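Local coordinates for protein polyporopepsin (Irpex lacteus, PDB 1WKR) that cleaves peptide bonds as a pepsin-like aspartic endopeptidase of broad specificity, clots milk and is inhibited by pepstatin, at residues V77-I89 / I125-I138. Sequence-based numbering, arbitrary orientation.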
# COMPACT_ATOMS: atom_id res chain seq x y z
N VAL A 77 6.54 14.78 14.58
CA VAL A 77 5.80 14.50 13.31
C VAL A 77 4.36 14.81 13.51
O VAL A 77 3.75 14.35 14.53
CB VAL A 77 6.03 13.00 12.98
CG1 VAL A 77 5.09 12.55 11.87
CG2 VAL A 77 7.51 12.81 12.57
N THR A 78 3.74 15.49 12.56
CA THR A 78 2.31 15.86 12.63
C THR A 78 1.57 15.25 11.48
O THR A 78 2.00 15.31 10.32
CB THR A 78 2.18 17.41 12.51
OG1 THR A 78 2.98 18.04 13.60
CG2 THR A 78 0.82 17.85 12.75
N LEU A 79 0.48 14.57 11.82
CA LEU A 79 -0.40 13.90 10.87
C LEU A 79 -1.81 14.47 11.15
O LEU A 79 -2.47 14.11 12.12
CB LEU A 79 -0.41 12.37 11.13
CG LEU A 79 0.93 11.72 10.77
CD1 LEU A 79 1.06 10.29 11.36
CD2 LEU A 79 1.03 11.64 9.25
N GLY A 80 -2.25 15.35 10.27
CA GLY A 80 -3.56 16.05 10.53
C GLY A 80 -3.49 16.74 11.82
O GLY A 80 -2.51 17.64 12.04
N SER A 81 -4.33 16.48 12.79
CA SER A 81 -4.36 17.04 14.13
C SER A 81 -3.67 16.29 15.15
O SER A 81 -3.74 16.52 16.40
CB SER A 81 -5.81 17.35 14.62
OG SER A 81 -6.37 16.12 14.83
N LEU A 82 -2.94 15.22 14.75
CA LEU A 82 -2.20 14.34 15.68
C LEU A 82 -0.75 14.73 15.65
O LEU A 82 -0.16 14.99 14.57
CB LEU A 82 -2.39 12.88 15.28
CG LEU A 82 -3.87 12.44 15.13
CD1 LEU A 82 -3.84 10.96 14.75
CD2 LEU A 82 -4.66 12.59 16.45
N THR A 83 -0.12 14.70 16.81
CA THR A 83 1.34 15.05 16.92
C THR A 83 2.05 13.97 17.61
O THR A 83 1.58 13.46 18.71
CB THR A 83 1.48 16.36 17.67
OG1 THR A 83 0.75 17.40 16.91
CG2 THR A 83 2.87 16.81 17.76
N ILE A 84 3.23 13.58 17.14
CA ILE A 84 4.07 12.59 17.72
C ILE A 84 5.40 13.20 18.07
O ILE A 84 6.23 13.41 17.16
CB ILE A 84 4.36 11.40 16.74
CG1 ILE A 84 3.04 10.86 16.20
CG2 ILE A 84 5.16 10.33 17.46
CD1 ILE A 84 3.26 9.99 14.94
N PRO A 85 5.66 13.53 19.31
CA PRO A 85 6.99 14.05 19.68
C PRO A 85 8.01 12.77 19.62
O PRO A 85 7.57 11.68 19.99
CB PRO A 85 6.79 14.56 21.15
CG PRO A 85 5.45 14.08 21.65
CD PRO A 85 4.70 13.52 20.47
N LYS A 86 9.12 12.96 19.19
CA LYS A 86 10.15 12.04 19.22
C LYS A 86 9.93 10.77 18.37
O LYS A 86 10.36 9.70 18.73
CB LYS A 86 10.57 11.72 20.65
CG LYS A 86 11.06 12.93 21.50
CD LYS A 86 11.98 12.47 22.74
CE LYS A 86 13.16 11.69 22.09
NZ LYS A 86 14.38 11.57 23.27
N GLN A 87 9.22 10.96 17.28
CA GLN A 87 9.18 9.90 16.25
C GLN A 87 10.56 9.69 15.63
O GLN A 87 11.20 10.67 15.25
CB GLN A 87 8.19 10.33 15.15
CG GLN A 87 8.14 9.30 13.98
CD GLN A 87 7.64 7.95 14.39
OE1 GLN A 87 6.57 7.87 15.05
NE2 GLN A 87 8.32 6.88 14.02
N SER A 88 11.01 8.45 15.57
CA SER A 88 12.27 8.14 14.88
C SER A 88 11.97 8.13 13.37
O SER A 88 11.06 7.40 12.92
CB SER A 88 12.79 6.86 15.38
OG SER A 88 14.06 6.60 14.78
N ILE A 89 12.73 8.89 12.62
CA ILE A 89 12.61 9.01 11.15
C ILE A 89 13.95 8.83 10.50
O ILE A 89 15.03 9.20 11.06
CB ILE A 89 12.00 10.38 10.74
CG1 ILE A 89 12.88 11.58 11.18
CG2 ILE A 89 10.59 10.50 11.33
CD1 ILE A 89 12.47 12.84 10.56
N ILE A 125 12.20 0.13 15.36
CA ILE A 125 11.88 1.56 15.25
C ILE A 125 10.37 1.68 15.34
O ILE A 125 9.66 1.55 14.29
CB ILE A 125 12.37 2.19 13.97
CG1 ILE A 125 13.84 1.85 13.66
CG2 ILE A 125 12.19 3.70 14.05
CD1 ILE A 125 14.24 2.31 12.30
N PRO A 126 9.77 1.92 16.51
CA PRO A 126 8.32 2.08 16.66
C PRO A 126 7.75 2.98 15.56
O PRO A 126 8.27 4.06 15.26
CB PRO A 126 8.14 2.64 18.02
CG PRO A 126 9.31 2.07 18.83
CD PRO A 126 10.50 2.04 17.84
N THR A 127 6.63 2.54 14.96
CA THR A 127 6.07 3.27 13.83
C THR A 127 5.22 4.40 14.28
O THR A 127 4.90 4.54 15.49
CB THR A 127 5.23 2.30 12.99
OG1 THR A 127 4.08 1.90 13.77
CG2 THR A 127 5.99 1.04 12.57
N VAL A 128 4.82 5.24 13.35
CA VAL A 128 3.91 6.33 13.70
C VAL A 128 2.68 5.82 14.38
O VAL A 128 2.22 6.41 15.39
CB VAL A 128 3.54 7.22 12.48
CG1 VAL A 128 4.78 7.97 12.01
CG2 VAL A 128 2.90 6.45 11.33
N THR A 129 2.10 4.69 13.92
CA THR A 129 0.88 4.17 14.53
C THR A 129 1.16 3.69 15.96
O THR A 129 0.41 3.98 16.89
CB THR A 129 0.34 2.99 13.70
OG1 THR A 129 0.43 3.36 12.30
CG2 THR A 129 -1.09 2.70 14.04
N ASP A 130 2.27 2.94 16.15
CA ASP A 130 2.67 2.48 17.46
C ASP A 130 2.85 3.65 18.44
O ASP A 130 2.40 3.55 19.58
CB ASP A 130 4.02 1.73 17.38
CG ASP A 130 3.94 0.43 16.74
OD1 ASP A 130 2.88 -0.21 16.71
OD2 ASP A 130 5.04 -0.03 16.26
N ASN A 131 3.51 4.72 18.01
CA ASN A 131 3.73 5.86 18.89
C ASN A 131 2.48 6.61 19.21
O ASN A 131 2.26 7.05 20.37
CB ASN A 131 4.79 6.80 18.31
CG ASN A 131 6.19 6.23 18.44
OD1 ASN A 131 6.52 5.55 19.40
ND2 ASN A 131 7.03 6.53 17.44
N LEU A 132 1.60 6.85 18.24
CA LEU A 132 0.31 7.48 18.49
C LEU A 132 -0.44 6.68 19.58
O LEU A 132 -1.12 7.30 20.42
CB LEU A 132 -0.54 7.49 17.23
CG LEU A 132 -0.09 8.61 16.24
CD1 LEU A 132 -0.79 8.35 14.89
CD2 LEU A 132 -0.45 9.99 16.75
N PHE A 133 -0.37 5.36 19.54
CA PHE A 133 -1.05 4.57 20.55
C PHE A 133 -0.32 4.59 21.87
O PHE A 133 -0.96 4.82 22.93
CB PHE A 133 -1.21 3.14 20.05
CG PHE A 133 -1.87 2.31 21.13
CD1 PHE A 133 -3.21 2.55 21.46
CD2 PHE A 133 -1.13 1.36 21.87
CE1 PHE A 133 -3.79 1.88 22.58
CE2 PHE A 133 -1.77 0.68 22.93
CZ PHE A 133 -3.05 0.95 23.26
N SER A 134 0.99 4.38 21.92
CA SER A 134 1.68 4.27 23.24
C SER A 134 1.70 5.63 23.92
O SER A 134 1.76 5.63 25.19
CB SER A 134 3.11 3.72 23.04
OG SER A 134 3.88 4.61 22.31
N GLN A 135 1.65 6.72 23.23
CA GLN A 135 1.62 8.02 23.87
C GLN A 135 0.22 8.39 24.32
O GLN A 135 0.05 9.46 24.96
CB GLN A 135 2.18 9.08 22.91
CG GLN A 135 1.21 9.56 21.93
CD GLN A 135 1.88 10.47 20.77
OE1 GLN A 135 3.12 10.51 20.69
NE2 GLN A 135 1.03 11.02 19.94
N GLY A 136 -0.77 7.57 24.06
CA GLY A 136 -2.12 7.79 24.61
C GLY A 136 -2.97 8.55 23.72
O GLY A 136 -4.10 8.94 24.10
N THR A 137 -2.58 8.94 22.48
CA THR A 137 -3.36 9.81 21.61
C THR A 137 -4.54 9.03 20.94
O THR A 137 -5.74 9.53 21.02
CB THR A 137 -2.50 10.36 20.55
OG1 THR A 137 -1.44 11.09 21.21
CG2 THR A 137 -3.29 11.38 19.63
N ILE A 138 -4.34 7.86 20.43
CA ILE A 138 -5.43 7.13 19.74
C ILE A 138 -5.88 5.99 20.60
O ILE A 138 -5.07 5.43 21.39
CB ILE A 138 -4.98 6.69 18.32
CG1 ILE A 138 -3.83 5.67 18.37
CG2 ILE A 138 -4.64 7.92 17.53
CD1 ILE A 138 -3.45 5.14 16.97
O HOH W 1 9.83 5.91 16.73
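Leu79 starts the contact, its CD1 lying 4.1 Å from Val128 CB. Beyond the type II' hairpin turn, Leu82 straddles two partners: CB and CD1 meet the methyls of Leu132, while CD2 reaches Thr137 CG2 at 3.7 Å. Thr83 O accepts from Gln135 NE2 (2.8 Å) in a bent bond (N-H...O 135°); the same amide nitrogen donates to Thr137 OG1, which fixes its rotation. Ile84 crosses its partner side chains at about right angles: CG1 against Leu132 CD2 (3.6 Å), CD1 against Val128 CB, and CG2, anti to the backbone N, against Asn131 CB.

After the corner at Pro85 and Lys86, Gln87 bends at chi2 to bring its amide over the first helical turn. Gln87 OE1 accepts from Asn131 ND2 at 2.8 Å, nearly straight at 163° yet from above the carbonyl plane, while Gln87 NE2 donates to Pro126 O (3.1 Å) and Ser88 O. A leucine here would probably leave Asn131 ND2 and Pro126 O without this amide partner. Ser88 CB packs tightly on Ile125 CG2 (3.5 Å), and Ser88 OG is hydrogen-bonded to Glu72 OE2.

In this pepsin-type (peptidase A1) fold, the hairpin of strands 67-79 and 82-96 packs on helix 128-134, which, opened by the Thr127-Asp130 capping box and closed by a Schellman motif at Gly136, crosses strand 82-84 at 98°, with Phe162 of strand 155-162 touching Leu79, Leu82 and Leu132.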